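Long-range contact in cytoplasmic export protein 1 (Saccharomyces cerevisiae, PDB 3VWA), which binds tRNA and belongs to the nuclear tRNA export machinery, probably collecting tRNAs from export receptors at the nuclear pore and passing them toward translation: residues A[125-130]-A[153-158]. Residues are numbered along the deposited sequence; the frame is centred on the assembly and turned at random.
Sequences NFVLGT and SSKEGL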
ATOM      1  N   ASN A 125     -26.989 -12.331  24.411  1.00 51.07           N
ATOM      2  CA  ASN A 125     -28.405 -12.714  24.515  1.00 53.83           C
ATOM      3  C   ASN A 125     -28.844 -13.708  23.440  1.00 56.73           C
ATOM      4  O   ASN A 125     -29.952 -14.269  23.533  1.00 62.16           O
ATOM      5  CB  ASN A 125     -29.316 -11.473  24.386  1.00 52.02           C
ATOM      6  CG  ASN A 125     -29.115 -10.465  25.509  1.00 51.08           C
ATOM      7  OD1 ASN A 125     -28.722 -10.818  26.613  1.00 47.46           O
ATOM      8  ND2 ASN A 125     -29.364  -9.201  25.213  1.00 50.39           N
ATOM      9  N   PHE A 126     -28.017 -13.907  22.411  1.00 46.64           N
ATOM     10  CA  PHE A 126     -28.380 -14.819  21.315  1.00 45.17           C
ATOM     11  C   PHE A 126     -27.512 -16.065  21.380  1.00 43.52           C
ATOM     12  O   PHE A 126     -26.499 -16.079  22.081  1.00 42.90           O
ATOM     13  CB  PHE A 126     -28.224 -14.154  19.940  1.00 41.27           C
ATOM     14  CG  PHE A 126     -29.169 -12.993  19.690  1.00 43.42           C
ATOM     15  CD1 PHE A 126     -30.457 -13.211  19.227  1.00 45.25           C
ATOM     16  CD2 PHE A 126     -28.757 -11.678  19.869  1.00 50.86           C
ATOM     17  CE1 PHE A 126     -31.321 -12.160  18.965  1.00 48.88           C
ATOM     18  CE2 PHE A 126     -29.623 -10.610  19.604  1.00 52.85           C
ATOM     19  CZ  PHE A 126     -30.907 -10.855  19.149  1.00 50.53           C
ATOM     20  N   VAL A 127     -27.950 -17.134  20.708  1.00 44.30           N
ATOM     21  CA  VAL A 127     -27.079 -18.273  20.410  1.00 43.79           C
ATOM     22  C   VAL A 127     -26.694 -18.120  18.960  1.00 41.51           C
ATOM     23  O   VAL A 127     -27.536 -17.726  18.127  1.00 42.13           O
ATOM     24  CB  VAL A 127     -27.782 -19.640  20.528  1.00 43.68           C
ATOM     25  CG1 VAL A 127     -26.745 -20.781  20.522  1.00 36.41           C
ATOM     26  CG2 VAL A 127     -28.623 -19.703  21.780  1.00 49.56           C
ATOM     27  N   LEU A 128     -25.440 -18.433  18.651  1.00 41.19           N
ATOM     28  CA  LEU A 128     -24.956 -18.278  17.280  1.00 36.59           C
ATOM     29  C   LEU A 128     -24.930 -19.647  16.685  1.00 37.92           C
ATOM     30  O   LEU A 128     -25.583 -19.885  15.682  1.00 39.87           O
ATOM     31  CB  LEU A 128     -23.570 -17.616  17.221  1.00 34.82           C
ATOM     32  CG  LEU A 128     -23.139 -16.796  15.978  1.00 37.21           C
ATOM     33  CD1 LEU A 128     -21.633 -16.776  15.769  1.00 30.21           C
ATOM     34  CD2 LEU A 128     -23.865 -17.143  14.664  1.00 37.62           C
ATOM     35  N   GLY A 129     -24.149 -20.534  17.303  1.00 39.26           N
ATOM     36  CA  GLY A 129     -24.205 -21.946  17.036  1.00 35.06           C
ATOM     37  C   GLY A 129     -23.403 -22.455  15.873  1.00 38.07           C
ATOM     38  O   GLY A 129     -23.153 -23.677  15.764  1.00 34.72           O
ATOM     39  N   THR A 130     -22.969 -21.528  15.017  1.00 38.06           N
ATOM     40  CA  THR A 130     -22.340 -21.856  13.734  1.00 34.50           C
ATOM     41  C   THR A 130     -20.837 -21.460  13.655  1.00 35.48           C
ATOM     42  O   THR A 130     -20.255 -21.482  12.563  1.00 30.98           O
ATOM     43  CB  THR A 130     -23.057 -21.091  12.608  1.00 33.88           C
ATOM     44  OG1 THR A 130     -22.839 -19.680  12.835  1.00 28.96           O
ATOM     45  CG2 THR A 130     -24.646 -21.460  12.520  1.00 25.66           C
ATOM     46  N   SER A 153     -30.649 -17.626  17.144  1.00 37.88           N
ATOM     47  CA  SER A 153     -31.904 -17.309  17.852  1.00 40.33           C
ATOM     48  C   SER A 153     -31.623 -16.684  19.246  1.00 46.87           C
ATOM     49  O   SER A 153     -30.513 -16.798  19.809  1.00 42.91           O
ATOM     50  CB  SER A 153     -32.801 -18.562  17.986  1.00 36.51           C
ATOM     51  OG  SER A 153     -32.063 -19.776  17.789  1.00 36.39           O
ATOM     52  N   SER A 154     -32.640 -16.016  19.774  1.00 47.97           N
ATOM     53  CA  SER A 154     -32.609 -15.414  21.091  1.00 46.46           C
ATOM     54  C   SER A 154     -32.640 -16.476  22.184  1.00 49.35           C
ATOM     55  O   SER A 154     -33.244 -17.537  22.034  1.00 52.06           O
ATOM     56  CB  SER A 154     -33.803 -14.471  21.243  1.00 49.21           C
ATOM     57  OG  SER A 154     -33.734 -13.758  22.475  1.00 57.47           O
ATOM     58  N   LYS A 155     -31.975 -16.216  23.294  1.00 49.63           N
ATOM     59  CA  LYS A 155     -31.970 -17.217  24.340  1.00 49.65           C
ATOM     60  C   LYS A 155     -33.290 -17.190  25.116  1.00 51.51           C
ATOM     61  O   LYS A 155     -33.711 -18.216  25.667  1.00 47.65           O
ATOM     62  CB  LYS A 155     -30.738 -17.048  25.225  1.00 48.44           C
ATOM     63  CG  LYS A 155     -29.444 -17.379  24.479  1.00 44.75           C
ATOM     64  CD  LYS A 155     -28.221 -16.883  25.209  1.00 47.32           C
ATOM     65  CE  LYS A 155     -27.236 -18.016  25.427  1.00 47.72           C
ATOM     66  NZ  LYS A 155     -26.859 -18.046  26.874  1.00 50.52           N
ATOM     67  N   GLU A 156     -33.974 -16.043  25.100  1.00 53.82           N
ATOM     68  CA  GLU A 156     -35.201 -15.885  25.893  1.00 57.57           C
ATOM     69  C   GLU A 156     -36.342 -16.706  25.321  1.00 60.85           C
ATOM     70  O   GLU A 156     -36.740 -16.530  24.156  1.00 60.03           O
ATOM     71  CB  GLU A 156     -35.600 -14.411  26.065  1.00 61.46           C
ATOM     72  CG  GLU A 156     -35.818 -13.658  24.761  1.00 72.37           C
ATOM     73  CD  GLU A 156     -35.664 -12.153  24.906  1.00 75.37           C
ATOM     74  OE1 GLU A 156     -34.576 -11.695  25.327  1.00 71.39           O
ATOM     75  OE2 GLU A 156     -36.630 -11.432  24.571  1.00 68.88           O
ATOM     76  N   GLY A 157     -36.838 -17.624  26.147  1.00 60.66           N
ATOM     77  CA  GLY A 157     -37.941 -18.486  25.782  1.00 58.13           C
ATOM     78  C   GLY A 157     -37.499 -19.437  24.703  1.00 61.19           C
ATOM     79  O   GLY A 157     -38.107 -19.498  23.627  1.00 69.14           O
ATOM     80  N   LEU A 158     -36.429 -20.167  24.975  1.00 51.28           N
ATOM     81  CA  LEU A 158     -35.824 -20.972  23.942  1.00 48.72           C
ATOM     82  C   LEU A 158     -35.717 -22.391  24.401  1.00 46.02           C
ATOM     83  O   LEU A 158     -35.156 -22.690  25.460  1.00 51.35           O
ATOM     84  CB  LEU A 158     -34.462 -20.389  23.530  1.00 49.16           C
ATOM     85  CG  LEU A 158     -33.559 -20.841  22.381  1.00 48.57           C
ATOM     86  CD1 LEU A 158     -32.362 -21.629  22.893  1.00 56.57           C
ATOM     87  CD2 LEU A 158     -34.255 -21.571  21.250  1.00 47.29           C
TER
HETATM   88  O   HOH W   1     -32.585 -13.564  24.964  1.00 47.60           O
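The carbonyl oxygen of N125 is gripped twice: K155 N donates to N125 O at 2.8 Å, nearly along the C=O axis, and a water donates a second bond to it. That water also bonds S154 OG, accepts from E156 N and donates to E156 OE1, so it ties the turn after S154 to the start of the first strand. V127 and S153 form an antiparallel hydrogen-bonded pair: V127 N reaches S153 O at 2.7 Å, almost straight at 167°, while the return bond from S153 N to V127 O is longer, 3.3 Å. S153 O also receives a CA-H contact from F126. The F126 ring has CG beside its backbone N (chi1 -65°) and lies with its edge along the opposite strand, CD1 3.6 Å from S154 N. An alanine here would remove the ring, and with it the packing against S154 and L65, and would probably leave the strand pair less covered on that side. On the face that carries V127 and S153, V127 CG2 meets K155 CG of the following turn at 3.7 Å, crossing at about a right angle, and V127 also packs on F163. D187, starting helix 186-198, accepts from L128 N and G129 N, much as the helix-F aspartate of protein kinases holds the catalytic loop; the strands are consistent with the beta6-beta9 pair of that fold.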